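Local structure of glucose-6-phosphate isomerase like protein (Thermus thermophilus, 1WIW) at residues L11-G16 with V275-H280; R185-L190 with W264-L269; L19-L24 with S107-Y112. The protein probably interconverts glucose 6-phosphate or mannose 6-phosphate with fructose 6-phosphate, as a sugar isomerase of the PGI/PMI family. All blocks are in the same frame, centred on the assembly; numbering follows the deposited sequence.

Contact 1. Residues L11-G16 with V275-H280; sequences LVDRTG and VDPGDH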
ATOM      1  N   LEU B  11       4.446 -29.463  15.764  1.00 12.95           N
ATOM      2  CA  LEU B  11       4.889 -29.231  17.139  1.00 12.43           C
ATOM      3  C   LEU B  11       5.338 -27.788  17.396  1.00 13.29           C
ATOM      4  O   LEU B  11       5.215 -27.283  18.509  1.00 11.56           O
ATOM      5  CB  LEU B  11       6.019 -30.204  17.496  1.00 12.44           C
ATOM      6  CG  LEU B  11       5.569 -31.669  17.573  1.00 13.72           C
ATOM      7  CD1 LEU B  11       6.761 -32.590  17.719  1.00 12.85           C
ATOM      8  CD2 LEU B  11       4.604 -31.832  18.742  1.00 16.25           C
ATOM      9  N   VAL B  12       5.848 -27.118  16.367  1.00 12.16           N
ATOM     10  CA  VAL B  12       6.308 -25.742  16.529  1.00 13.18           C
ATOM     11  C   VAL B  12       5.147 -24.754  16.752  1.00 14.12           C
ATOM     12  O   VAL B  12       5.369 -23.606  17.146  1.00 13.98           O
ATOM     13  CB  VAL B  12       7.152 -25.295  15.303  1.00 13.43           C
ATOM     14  CG1 VAL B  12       6.274 -25.218  14.061  1.00 10.30           C
ATOM     15  CG2 VAL B  12       7.809 -23.957  15.584  1.00 16.19           C
ATOM     16  N   ASP B  13       3.918 -25.210  16.507  1.00 12.43           N
ATOM     17  CA  ASP B  13       2.718 -24.386  16.692  1.00 13.37           C
ATOM     18  C   ASP B  13       2.325 -24.454  18.168  1.00 13.89           C
ATOM     19  O   ASP B  13       1.244 -24.931  18.516  1.00 10.33           O
ATOM     20  CB  ASP B  13       1.564 -24.923  15.828  1.00 10.96           C
ATOM     21  CG  ASP B  13       0.314 -24.051  15.899  1.00 12.56           C
ATOM     22  OD1 ASP B  13      -0.752 -24.497  15.420  1.00  9.83           O
ATOM     23  OD2 ASP B  13       0.396 -22.920  16.426  1.00 11.33           O
ATOM     24  N   ARG B  14       3.213 -23.962  19.025  1.00 15.37           N
ATOM     25  CA  ARG B  14       3.004 -23.981  20.467  1.00 20.35           C
ATOM     26  C   ARG B  14       1.725 -23.337  21.005  1.00 20.82           C
ATOM     27  O   ARG B  14       1.079 -23.897  21.891  1.00 23.31           O
ATOM     28  CB  ARG B  14       4.221 -23.370  21.160  1.00 24.12           C
ATOM     29  CG  ARG B  14       5.481 -24.217  21.014  1.00 29.99           C
ATOM     30  CD  ARG B  14       6.666 -23.611  21.767  1.00 35.96           C
ATOM     31  NE  ARG B  14       7.740 -24.585  21.963  1.00 40.57           N
ATOM     32  CZ  ARG B  14       8.895 -24.322  22.571  1.00 42.81           C
ATOM     33  NH1 ARG B  14       9.142 -23.108  23.047  1.00 43.91           N
ATOM     34  NH2 ARG B  14       9.803 -25.281  22.712  1.00 43.99           N
ATOM     35  N   THR B  15       1.353 -22.174  20.485  1.00 20.56           N
ATOM     36  CA  THR B  15       0.147 -21.500  20.960  1.00 19.82           C
ATOM     37  C   THR B  15      -1.132 -21.985  20.289  1.00 17.84           C
ATOM     38  O   THR B  15      -2.222 -21.508  20.600  1.00 19.95           O
ATOM     39  CB  THR B  15       0.255 -19.970  20.787  1.00 21.73           C
ATOM     40  OG1 THR B  15       0.515 -19.655  19.415  1.00 23.67           O
ATOM     41  CG2 THR B  15       1.376 -19.420  21.649  1.00 24.16           C
ATOM     42  N   GLY B  16      -1.001 -22.936  19.369  1.00 17.43           N
ATOM     43  CA  GLY B  16      -2.167 -23.478  18.691  1.00 13.84           C
ATOM     44  C   GLY B  16      -2.952 -22.521  17.810  1.00 12.28           C
ATOM     45  O   GLY B  16      -4.145 -22.308  18.025  1.00 11.70           O
ATOM     46  N   VAL B 275       9.082 -22.371  11.776  1.00 12.75           N
ATOM     47  CA  VAL B 275       8.968 -21.339  12.796  1.00 13.15           C
ATOM     48  C   VAL B 275       7.554 -21.305  13.347  1.00 12.20           C
ATOM     49  O   VAL B 275       6.603 -21.748  12.697  1.00 11.33           O
ATOM     50  CB  VAL B 275       9.333 -19.934  12.259  1.00 16.23           C
ATOM     51  CG1 VAL B 275      10.801 -19.906  11.840  1.00 16.30           C
ATOM     52  CG2 VAL B 275       8.419 -19.555  11.100  1.00 16.94           C
ATOM     53  N   ASP B 276       7.429 -20.795  14.561  1.00  9.42           N
ATOM     54  CA  ASP B 276       6.140 -20.705  15.215  1.00 10.47           C
ATOM     55  C   ASP B 276       5.289 -19.648  14.512  1.00  9.46           C
ATOM     56  O   ASP B 276       5.686 -18.492  14.409  1.00  8.56           O
ATOM     57  CB  ASP B 276       6.331 -20.318  16.682  1.00 11.96           C
ATOM     58  CG  ASP B 276       5.060 -20.466  17.495  1.00 14.49           C
ATOM     59  OD1 ASP B 276       3.964 -20.479  16.896  1.00 12.52           O
ATOM     60  OD2 ASP B 276       5.158 -20.563  18.737  1.00 17.25           O
ATOM     61  N   PRO B 277       4.111 -20.042  14.007  1.00 10.06           N
ATOM     62  CA  PRO B 277       3.200 -19.120  13.316  1.00  9.79           C
ATOM     63  C   PRO B 277       2.525 -18.149  14.290  1.00 11.83           C
ATOM     64  O   PRO B 277       1.991 -17.114  13.883  1.00  9.71           O
ATOM     65  CB  PRO B 277       2.202 -20.062  12.653  1.00  9.16           C
ATOM     66  CG  PRO B 277       2.132 -21.205  13.629  1.00 12.20           C
ATOM     67  CD  PRO B 277       3.581 -21.418  13.999  1.00  9.39           C
ATOM     68  N   GLY B 278       2.561 -18.485  15.578  1.00 11.96           N
ATOM     69  CA  GLY B 278       1.948 -17.630  16.581  1.00 14.97           C
ATOM     70  C   GLY B 278       2.785 -16.397  16.877  1.00 16.58           C
ATOM     71  O   GLY B 278       3.924 -16.298  16.420  1.00 15.95           O
ATOM     72  N   ASP B 279       2.223 -15.460  17.638  1.00 17.93           N
ATOM     73  CA  ASP B 279       2.928 -14.230  17.989  1.00 21.72           C
ATOM     74  C   ASP B 279       3.956 -14.481  19.090  1.00 25.32           C
ATOM     75  O   ASP B 279       5.054 -13.925  19.071  1.00 26.24           O
ATOM     76  CB  ASP B 279       1.950 -13.156  18.491  1.00 19.35           C
ATOM     77  CG  ASP B 279       1.007 -12.647  17.405  1.00 17.06           C
ATOM     78  OD1 ASP B 279       1.333 -12.774  16.203  1.00 12.58           O
ATOM     79  OD2 ASP B 279      -0.057 -12.098  17.762  1.00 14.45           O
ATOM     80  N   HIS B 280       3.570 -15.321  20.044  1.00 28.82           N
ATOM     81  CA  HIS B 280       4.387 -15.669  21.203  1.00 33.38           C
ATOM     82  C   HIS B 280       5.284 -14.563  21.760  1.00 32.77           C
ATOM     83  O   HIS B 280       6.500 -14.721  21.854  1.00 34.53           O
ATOM     84  CB  HIS B 280       5.210 -16.942  20.936  1.00 36.40           C
ATOM     85  CG  HIS B 280       6.223 -16.811  19.841  1.00 40.06           C
ATOM     86  ND1 HIS B 280       5.879 -16.554  18.532  1.00 41.58           N
ATOM     87  CD2 HIS B 280       7.569 -16.959  19.854  1.00 42.11           C
ATOM     88  CE1 HIS B 280       6.968 -16.552  17.784  1.00 42.26           C
ATOM     89  NE2 HIS B 280       8.007 -16.795  18.562  1.00 43.66           N
TER
HETATM   90  O   HOH W   1       0.589 -16.589  20.050  1.00 27.42           O

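Contact 2. Residues R185-L190 with W264-L269; sequences RVAKSL and WTAYYL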
ATOM      1  N   ARG B 185       3.241 -11.453   9.857  1.00  8.23           N
ATOM      2  CA  ARG B 185       2.958 -11.814  11.239  1.00  9.15           C
ATOM      3  C   ARG B 185       2.859 -13.304  11.535  1.00  7.94           C
ATOM      4  O   ARG B 185       3.296 -13.755  12.595  1.00  5.64           O
ATOM      5  CB  ARG B 185       1.688 -11.132  11.757  1.00 11.99           C
ATOM      6  CG  ARG B 185       1.686 -11.152  13.281  1.00 18.19           C
ATOM      7  CD  ARG B 185       0.325 -11.176  13.924  1.00 21.59           C
ATOM      8  NE  ARG B 185      -0.335  -9.884  13.880  1.00 23.38           N
ATOM      9  CZ  ARG B 185      -1.078  -9.402  14.870  1.00 20.60           C
ATOM     10  NH1 ARG B 185      -1.652  -8.217  14.744  1.00 20.34           N
ATOM     11  NH2 ARG B 185      -1.227 -10.098  15.990  1.00 18.90           N
ATOM     12  N   VAL B 186       2.284 -14.059  10.605  1.00  5.84           N
ATOM     13  CA  VAL B 186       2.116 -15.496  10.775  1.00  6.06           C
ATOM     14  C   VAL B 186       3.259 -16.302  10.159  1.00  8.05           C
ATOM     15  O   VAL B 186       3.854 -17.149  10.828  1.00  9.12           O
ATOM     16  CB  VAL B 186       0.778 -15.958  10.166  1.00  7.93           C
ATOM     17  CG1 VAL B 186       0.648 -17.481  10.248  1.00  8.70           C
ATOM     18  CG2 VAL B 186      -0.376 -15.295  10.905  1.00  6.52           C
ATOM     19  N   ALA B 187       3.578 -16.036   8.893  1.00  5.82           N
ATOM     20  CA  ALA B 187       4.647 -16.773   8.225  1.00  7.30           C
ATOM     21  C   ALA B 187       6.033 -16.180   8.499  1.00  7.58           C
ATOM     22  O   ALA B 187       7.048 -16.787   8.154  1.00  8.70           O
ATOM     23  CB  ALA B 187       4.381 -16.832   6.714  1.00  5.12           C
ATOM     24  N   LYS B 188       6.068 -15.008   9.132  1.00  7.17           N
ATOM     25  CA  LYS B 188       7.324 -14.340   9.463  1.00  7.51           C
ATOM     26  C   LYS B 188       8.146 -14.165   8.182  1.00  8.18           C
ATOM     27  O   LYS B 188       9.383 -14.184   8.211  1.00  6.67           O
ATOM     28  CB  LYS B 188       8.118 -15.186  10.475  1.00  9.51           C
ATOM     29  CG  LYS B 188       7.314 -15.692  11.686  1.00  9.13           C
ATOM     30  CD  LYS B 188       6.768 -14.548  12.526  1.00 11.81           C
ATOM     31  CE  LYS B 188       6.158 -15.040  13.838  1.00 10.96           C
ATOM     32  NZ  LYS B 188       4.971 -15.926  13.645  1.00 10.62           N
ATOM     33  N   SER B 189       7.444 -13.986   7.065  1.00  7.89           N
ATOM     34  CA  SER B 189       8.080 -13.856   5.759  1.00  7.36           C
ATOM     35  C   SER B 189       7.724 -12.581   5.007  1.00  7.56           C
ATOM     36  O   SER B 189       6.661 -11.995   5.197  1.00  8.47           O
ATOM     37  CB  SER B 189       7.727 -15.066   4.882  1.00  7.35           C
ATOM     38  OG  SER B 189       8.157 -16.280   5.482  1.00 10.00           O
ATOM     39  N   LEU B 190       8.636 -12.179   4.134  1.00  9.53           N
ATOM     40  CA  LEU B 190       8.493 -10.983   3.325  1.00 11.09           C
ATOM     41  C   LEU B 190       7.641 -11.254   2.084  1.00  8.61           C
ATOM     42  O   LEU B 190       7.680 -12.345   1.527  1.00  6.56           O
ATOM     43  CB  LEU B 190       9.884 -10.510   2.893  1.00 14.55           C
ATOM     44  CG  LEU B 190      10.024  -9.218   2.095  1.00 17.74           C
ATOM     45  CD1 LEU B 190       9.675  -8.041   2.989  1.00 20.04           C
ATOM     46  CD2 LEU B 190      11.458  -9.081   1.575  1.00 20.61           C
ATOM     47  N   TRP B 264      -4.570 -19.161   6.459  1.00  7.14           N
ATOM     48  CA  TRP B 264      -4.222 -20.575   6.533  1.00  7.15           C
ATOM     49  C   TRP B 264      -2.943 -20.852   5.744  1.00  8.16           C
ATOM     50  O   TRP B 264      -2.095 -21.632   6.172  1.00  7.36           O
ATOM     51  CB  TRP B 264      -5.357 -21.436   5.965  1.00  7.94           C
ATOM     52  CG  TRP B 264      -6.350 -21.903   6.997  1.00  6.72           C
ATOM     53  CD1 TRP B 264      -7.651 -21.518   7.117  1.00  8.07           C
ATOM     54  CD2 TRP B 264      -6.116 -22.863   8.037  1.00  6.93           C
ATOM     55  NE1 TRP B 264      -8.250 -22.181   8.167  1.00  8.30           N
ATOM     56  CE2 TRP B 264      -7.329 -23.011   8.749  1.00  6.60           C
ATOM     57  CE3 TRP B 264      -4.999 -23.613   8.436  1.00  6.45           C
ATOM     58  CZ2 TRP B 264      -7.458 -23.881   9.841  1.00  8.29           C
ATOM     59  CZ3 TRP B 264      -5.128 -24.483   9.525  1.00  6.81           C
ATOM     60  CH2 TRP B 264      -6.349 -24.606  10.214  1.00  7.67           C
ATOM     61  N   THR B 265      -2.810 -20.212   4.585  1.00  5.59           N
ATOM     62  CA  THR B 265      -1.635 -20.411   3.747  1.00  5.50           C
ATOM     63  C   THR B 265      -0.391 -19.925   4.497  1.00  5.75           C
ATOM     64  O   THR B 265       0.624 -20.618   4.541  1.00  5.31           O
ATOM     65  CB  THR B 265      -1.784 -19.649   2.411  1.00  6.42           C
ATOM     66  OG1 THR B 265      -2.928 -20.152   1.706  1.00  6.12           O
ATOM     67  CG2 THR B 265      -0.540 -19.821   1.545  1.00  4.87           C
ATOM     68  N   ALA B 266      -0.490 -18.740   5.092  1.00  3.84           N
ATOM     69  CA  ALA B 266       0.609 -18.164   5.856  1.00  5.92           C
ATOM     70  C   ALA B 266       0.965 -19.092   7.018  1.00  5.30           C
ATOM     71  O   ALA B 266       2.134 -19.239   7.365  1.00  6.32           O
ATOM     72  CB  ALA B 266       0.213 -16.790   6.383  1.00  2.03           C
ATOM     73  N   TYR B 267      -0.055 -19.712   7.613  1.00  6.75           N
ATOM     74  CA  TYR B 267       0.134 -20.641   8.730  1.00  5.46           C
ATOM     75  C   TYR B 267       1.024 -21.804   8.296  1.00  8.27           C
ATOM     76  O   TYR B 267       2.016 -22.133   8.962  1.00  6.24           O
ATOM     77  CB  TYR B 267      -1.221 -21.190   9.195  1.00  7.41           C
ATOM     78  CG  TYR B 267      -1.131 -22.300  10.233  1.00  7.00           C
ATOM     79  CD1 TYR B 267      -0.906 -22.014  11.583  1.00  4.87           C
ATOM     80  CD2 TYR B 267      -1.227 -23.637   9.854  1.00  6.63           C
ATOM     81  CE1 TYR B 267      -0.774 -23.042  12.532  1.00  6.04           C
ATOM     82  CE2 TYR B 267      -1.095 -24.671  10.792  1.00  8.04           C
ATOM     83  CZ  TYR B 267      -0.867 -24.368  12.124  1.00  8.75           C
ATOM     84  OH  TYR B 267      -0.704 -25.397  13.032  1.00  8.79           O
ATOM     85  N   TYR B 268       0.652 -22.433   7.183  1.00  7.05           N
ATOM     86  CA  TYR B 268       1.411 -23.557   6.644  1.00  7.17           C
ATOM     87  C   TYR B 268       2.809 -23.150   6.175  1.00  8.26           C
ATOM     88  O   TYR B 268       3.755 -23.925   6.309  1.00  9.51           O
ATOM     89  CB  TYR B 268       0.637 -24.219   5.496  1.00  8.20           C
ATOM     90  CG  TYR B 268      -0.584 -24.978   5.973  1.00  9.77           C
ATOM     91  CD1 TYR B 268      -1.860 -24.675   5.486  1.00  7.81           C
ATOM     92  CD2 TYR B 268      -0.467 -25.978   6.948  1.00  7.19           C
ATOM     93  CE1 TYR B 268      -3.000 -25.349   5.966  1.00  8.00           C
ATOM     94  CE2 TYR B 268      -1.594 -26.655   7.433  1.00  9.10           C
ATOM     95  CZ  TYR B 268      -2.854 -26.333   6.942  1.00  7.51           C
ATOM     96  OH  TYR B 268      -3.968 -26.970   7.453  1.00  9.77           O
ATOM     97  N   LEU B 269       2.953 -21.939   5.642  1.00  5.63           N
ATOM     98  CA  LEU B 269       4.271 -21.502   5.189  1.00  6.90           C
ATOM     99  C   LEU B 269       5.218 -21.410   6.386  1.00  7.58           C
ATOM    100  O   LEU B 269       6.378 -21.808   6.303  1.00  8.72           O
ATOM    101  CB  LEU B 269       4.182 -20.150   4.472  1.00  6.39           C
ATOM    102  CG  LEU B 269       5.504 -19.562   3.953  1.00  8.04           C
ATOM    103  CD1 LEU B 269       6.221 -20.564   3.047  1.00  7.82           C
ATOM    104  CD2 LEU B 269       5.220 -18.284   3.192  1.00  6.56           C
TER

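Contact 3. Residues L19-L24 with S107-Y112; sequences LELRDL and SPLAPY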
ATOM      1  N   LEU B  19      -5.930 -24.133  15.851  1.00 10.83           N
ATOM      2  CA  LEU B  19      -7.227 -24.204  16.518  1.00 10.20           C
ATOM      3  C   LEU B  19      -7.976 -22.876  16.382  1.00  9.00           C
ATOM      4  O   LEU B  19      -9.180 -22.860  16.130  1.00  9.60           O
ATOM      5  CB  LEU B  19      -7.048 -24.551  18.002  1.00 11.75           C
ATOM      6  CG  LEU B  19      -8.305 -24.428  18.875  1.00 14.98           C
ATOM      7  CD1 LEU B  19      -9.404 -25.346  18.347  1.00 14.78           C
ATOM      8  CD2 LEU B  19      -7.960 -24.767  20.315  1.00 14.94           C
ATOM      9  N   GLU B  20      -7.267 -21.765  16.549  1.00  7.97           N
ATOM     10  CA  GLU B  20      -7.898 -20.453  16.433  1.00  8.73           C
ATOM     11  C   GLU B  20      -8.399 -20.228  15.002  1.00  7.59           C
ATOM     12  O   GLU B  20      -9.487 -19.688  14.790  1.00  7.53           O
ATOM     13  CB  GLU B  20      -6.917 -19.341  16.832  1.00  8.77           C
ATOM     14  CG  GLU B  20      -7.549 -17.959  16.871  1.00 13.62           C
ATOM     15  CD  GLU B  20      -6.616 -16.874  17.404  1.00 18.40           C
ATOM     16  OE1 GLU B  20      -7.034 -15.692  17.427  1.00 14.97           O
ATOM     17  OE2 GLU B  20      -5.473 -17.200  17.807  1.00 19.81           O
ATOM     18  N   LEU B  21      -7.600 -20.641  14.026  1.00  6.42           N
ATOM     19  CA  LEU B  21      -7.984 -20.506  12.624  1.00  7.24           C
ATOM     20  C   LEU B  21      -9.262 -21.300  12.392  1.00  8.44           C
ATOM     21  O   LEU B  21     -10.200 -20.820  11.748  1.00  9.01           O
ATOM     22  CB  LEU B  21      -6.875 -21.050  11.712  1.00  5.73           C
ATOM     23  CG  LEU B  21      -5.673 -20.137  11.434  1.00  8.12           C
ATOM     24  CD1 LEU B  21      -4.517 -20.952  10.851  1.00  4.35           C
ATOM     25  CD2 LEU B  21      -6.094 -19.027  10.470  1.00  8.93           C
ATOM     26  N   ARG B  22      -9.294 -22.519  12.924  1.00  7.64           N
ATOM     27  CA  ARG B  22     -10.455 -23.384  12.764  1.00 10.80           C
ATOM     28  C   ARG B  22     -11.739 -22.836  13.377  1.00  9.51           C
ATOM     29  O   ARG B  22     -12.808 -22.936  12.778  1.00  9.44           O
ATOM     30  CB  ARG B  22     -10.189 -24.763  13.370  1.00 13.44           C
ATOM     31  CG  ARG B  22     -11.345 -25.732  13.148  1.00 21.94           C
ATOM     32  CD  ARG B  22     -11.098 -27.088  13.784  1.00 27.76           C
ATOM     33  NE  ARG B  22     -12.054 -28.083  13.304  1.00 34.64           N
ATOM     34  CZ  ARG B  22     -13.369 -28.017  13.494  1.00 37.46           C
ATOM     35  NH1 ARG B  22     -14.160 -28.970  13.015  1.00 38.28           N
ATOM     36  NH2 ARG B  22     -13.895 -27.003  14.167  1.00 40.00           N
ATOM     37  N   ASP B  23     -11.634 -22.259  14.570  1.00  9.45           N
ATOM     38  CA  ASP B  23     -12.808 -21.740  15.275  1.00  8.30           C
ATOM     39  C   ASP B  23     -13.110 -20.254  15.080  1.00  6.37           C
ATOM     40  O   ASP B  23     -13.982 -19.709  15.756  1.00  6.52           O
ATOM     41  CB  ASP B  23     -12.669 -22.010  16.780  1.00  7.78           C
ATOM     42  CG  ASP B  23     -12.681 -23.494  17.120  1.00 13.67           C
ATOM     43  OD1 ASP B  23     -12.956 -24.321  16.223  1.00 10.84           O
ATOM     44  OD2 ASP B  23     -12.426 -23.828  18.297  1.00  9.92           O
ATOM     45  N   LEU B  24     -12.418 -19.602  14.151  1.00  6.36           N
ATOM     46  CA  LEU B  24     -12.606 -18.170  13.928  1.00  4.68           C
ATOM     47  C   LEU B  24     -14.039 -17.658  13.800  1.00  5.63           C
ATOM     48  O   LEU B  24     -14.418 -16.688  14.454  1.00  6.68           O
ATOM     49  CB  LEU B  24     -11.820 -17.719  12.693  1.00  4.58           C
ATOM     50  CG  LEU B  24     -11.850 -16.206  12.454  1.00  1.39           C
ATOM     51  CD1 LEU B  24     -11.233 -15.481  13.651  1.00  3.37           C
ATOM     52  CD2 LEU B  24     -11.087 -15.873  11.172  1.00  1.74           C
ATOM     53  N   SER B 107      -4.421 -10.251  17.838  1.00  8.13           N
ATOM     54  CA  SER B 107      -4.438 -11.518  17.121  1.00  8.81           C
ATOM     55  C   SER B 107      -4.341 -11.210  15.637  1.00  7.46           C
ATOM     56  O   SER B 107      -4.878 -10.206  15.169  1.00  7.27           O
ATOM     57  CB  SER B 107      -5.740 -12.282  17.397  1.00  9.35           C
ATOM     58  OG  SER B 107      -5.882 -13.390  16.518  1.00  8.76           O
ATOM     59  N   PRO B 108      -3.634 -12.060  14.879  1.00  8.16           N
ATOM     60  CA  PRO B 108      -3.491 -11.850  13.434  1.00  7.80           C
ATOM     61  C   PRO B 108      -4.871 -11.973  12.799  1.00  6.48           C
ATOM     62  O   PRO B 108      -5.123 -11.436  11.720  1.00  7.87           O
ATOM     63  CB  PRO B 108      -2.594 -13.006  12.988  1.00 10.43           C
ATOM     64  CG  PRO B 108      -1.977 -13.521  14.263  1.00 15.02           C
ATOM     65  CD  PRO B 108      -3.026 -13.334  15.294  1.00  8.91           C
ATOM     66  N   LEU B 109      -5.761 -12.689  13.483  1.00  3.40           N
ATOM     67  CA  LEU B 109      -7.118 -12.919  12.986  1.00  6.37           C
ATOM     68  C   LEU B 109      -8.138 -11.887  13.474  1.00  8.41           C
ATOM     69  O   LEU B 109      -9.315 -11.945  13.111  1.00  7.52           O
ATOM     70  CB  LEU B 109      -7.585 -14.326  13.389  1.00  4.86           C
ATOM     71  CG  LEU B 109      -6.582 -15.445  13.089  1.00  6.63           C
ATOM     72  CD1 LEU B 109      -7.185 -16.787  13.497  1.00  7.15           C
ATOM     73  CD2 LEU B 109      -6.224 -15.439  11.600  1.00  4.76           C
ATOM     74  N   ALA B 110      -7.690 -10.933  14.285  1.00  9.06           N
ATOM     75  CA  ALA B 110      -8.601  -9.919  14.800  1.00  9.20           C
ATOM     76  C   ALA B 110      -9.393  -9.150  13.726  1.00  9.19           C
ATOM     77  O   ALA B 110     -10.506  -8.692  13.989  1.00  7.71           O
ATOM     78  CB  ALA B 110      -7.841  -8.940  15.695  1.00  9.78           C
ATOM     79  N   PRO B 111      -8.837  -8.989  12.508  1.00  8.73           N
ATOM     80  CA  PRO B 111      -9.611  -8.253  11.500  1.00  7.74           C
ATOM     81  C   PRO B 111     -11.022  -8.805  11.319  1.00  8.10           C
ATOM     82  O   PRO B 111     -11.978  -8.045  11.159  1.00  6.56           O
ATOM     83  CB  PRO B 111      -8.758  -8.392  10.246  1.00  8.07           C
ATOM     84  CG  PRO B 111      -7.368  -8.305  10.815  1.00  8.03           C
ATOM     85  CD  PRO B 111      -7.467  -9.240  12.024  1.00 10.24           C
ATOM     86  N   TYR B 112     -11.157 -10.127  11.345  1.00  7.91           N
ATOM     87  CA  TYR B 112     -12.475 -10.736  11.210  1.00  7.64           C
ATOM     88  C   TYR B 112     -13.370 -10.322  12.369  1.00  6.88           C
ATOM     89  O   TYR B 112     -14.545 -10.010  12.176  1.00  8.79           O
ATOM     90  CB  TYR B 112     -12.379 -12.267  11.174  1.00  5.81           C
ATOM     91  CG  TYR B 112     -13.713 -12.963  11.450  1.00  6.69           C
ATOM     92  CD1 TYR B 112     -14.101 -13.279  12.751  1.00  5.68           C
ATOM     93  CD2 TYR B 112     -14.608 -13.241  10.412  1.00  5.88           C
ATOM     94  CE1 TYR B 112     -15.358 -13.855  13.019  1.00  6.60           C
ATOM     95  CE2 TYR B 112     -15.864 -13.812  10.667  1.00  7.52           C
ATOM     96  CZ  TYR B 112     -16.232 -14.115  11.973  1.00  7.90           C
ATOM     97  OH  TYR B 112     -17.471 -14.661  12.231  1.00  5.68           O
TER
HETATM   98  O   HOH W   2      -3.512 -15.367  17.851  1.00 26.19           O

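Contact 1. Residues L11-G16 with V275-H280
Val12 and Asp276 carry the meeting of two irregular segments that run almost parallel, 8° apart: 11-16 lies just ahead of helix 17-23, and the loop that follows helix 251-272 supplies 275-280. The apolar part belongs to the valine. Its CG2, anti to the backbone N, presses on the opposite main chain and comes within 3.3 Å of Asp276 N, while CG1 faces the carbonyl of Val275. Beyond it, the Asp13 side chain crosses the proline ring at about a right angle, Asp13 OD2 lying 3.7 Å from Pro277 CG.

The polar contacts are less ordinary. Val12 O sits over the Asp276 carboxylate, 3.2 Å from Asp276 CG and about equally far from both carboxylate oxygens, an approach of acceptor to acceptor. The same carbonyl is taken weakly by Arg14 N and receives a CA-H...O contact from Asp276. The carboxylate is turned to its own chain: Gly278 N donates to Asp276 OD1 at 2.8 Å, forming an Asx turn, and meets that oxygen from above the carboxylate plane. Asp13 is the centre of an inverse gamma turn. Its OD1 binds Ala18 N at the start of helix 17-23 and reaches across to the hydroxyl of Tyr267 on helix 251-272; OD2 binds Leu17 N.

Water joins the far ends of the segments. One molecule lies 3.1 Å from Thr15 OG1 and accepts from His280 N.

Two carboxylates come near each other, Asp13 OD2 and Asp276 OD1 being 4.3 Å apart. Their repulsion is probably eased by Gly278 N at Asp276 and by two N-H groups and the tyrosine hydroxyl at Asp13. Packing and a shared water thus join the segments themselves, while Asp13 OD1 anchors its loop to both helices.

Contact 2. Residues R185-L190 with W264-L269
Ala187 and Ala266 bring the two backbones to 4.9 Å between their CA atoms, a close approach that small side chains on both partners permit. Segment 264-269 is regular helix inside 251-272. Segment 185-190 is the chain leaving helix 174-185, and Lys188, with positive phi (55°), is the first residue to depart from helical geometry.

The groups that meet are nearly all hydrocarbon: Val186, Ala187, Ala266, Leu269 and the CB of Tyr267. Ala187 CB points at the helix and lodges between the carbonyl oxygen of Ala266, 3.4 Å away, and the side chain of Leu269, whose CD2 is 3.9 Å from that methyl. Val186 fills the next position: its CG1, anti to the backbone N (chi1 176°), lies against the main chain where Ala266 passes into Tyr267, 3.5 Å from Tyr267 N, and its CB rests 3.9 Å from Ala266 CB. At the other end Ser189 OG approaches Leu269 CD2 but spends its proton on Ala187 O at 2.9 Å, coming from above the carbonyl plane.

Lys188 faces elsewhere and works on the loop itself. Its NZ donates to Arg185 O at 2.9 Å and weakly to Val186 O, and further to Asp276 O and Gly278 O; the ammonium thus gathers carbonyls from the end of helix 174-185 and from the loop beyond helix 251-272. Arg185 pairs with Glu46 and Asp279 of its own chain and with Glu200 of the second subunit; Ala208 of that subunit also packs on Lys188 and Ser189.

The chemistry divides cleanly. Small aliphatic groups seat the loop on the helix, partly against its main chain, whereas the charges lie to one side, where a lysine probably offsets the negative pole of the helix end and ties the turn to its neighbours.

Contact 3. Residues L19-L24 with S107-Y112
A capped helix start packs against a short helix in this contact: Ser107 precedes the turn leading into helix 110-121, Glu20 and Leu21 belong to helix 17-23, and both segments fall within the phosphoglucose isomerase N-terminal family region. Ser107 OG accepts from Leu109 N at 3.1 Å, the capping bond, and donates to Glu20 OE1 at 2.7 Å, reaching that oxygen from above the carboxylate plane. CG of Glu20, anti to the backbone N (chi1 -174°), is set against Leu109 CD1 at 3.6 Å, and the extended chain beyond it carries the carboxylate to Ser107. Arg113 binds both Glu20 OE1 and Ser107 OG, while a water donates to Glu20 OE2 and, weakly, to Ser107 OG.

Leu109 follows as the hydrophobic centre. It and Glu20 slide past each other in opposite directions, and its CD2 meets Leu21 CD2 at 3.8 Å, the leucines crossing at about a right angle. Leu24 lies against both Leu109 and Tyr112; its CG is 3.7 Å from Tyr112 CD1, and its carbonyl oxygen lies 3.3 Å from Tyr112 CE1. The phenol oxygen of Tyr112 bonds to Asp132 and Gly26 N.

Helix 251-272 flanks this cluster, with Ala263, Trp264 and Tyr267 against Leu21 and Trp259 against Leu24; Pro108 meanwhile touches Val186 in the loop after helix 174-185.

Overall arrangement
Helix 251-272 and the loops around it connect the three contacts. Contacts 1 and 2 lie with centres 11 Å apart and share direct bonds: Asp13 OD1 is 2.6 Å from Tyr267 OH, and Lys188 NZ is 2.8 Å from Asp276 O, both probable hydrogen bonds. Contact 3 lies about 14 Å from each of the others, centre to centre. It meets contact 2 where Trp264 CZ2 packs 3.4 Å from Leu21 CB, and contact 1 through Pro108 and Asp279. Contact 1 brings together parts near the two ends of the chain, and contacts 3 and 2 follow in series between them, so the N-terminal helix 17-23 is packed against elements of the C-terminal SIS family region.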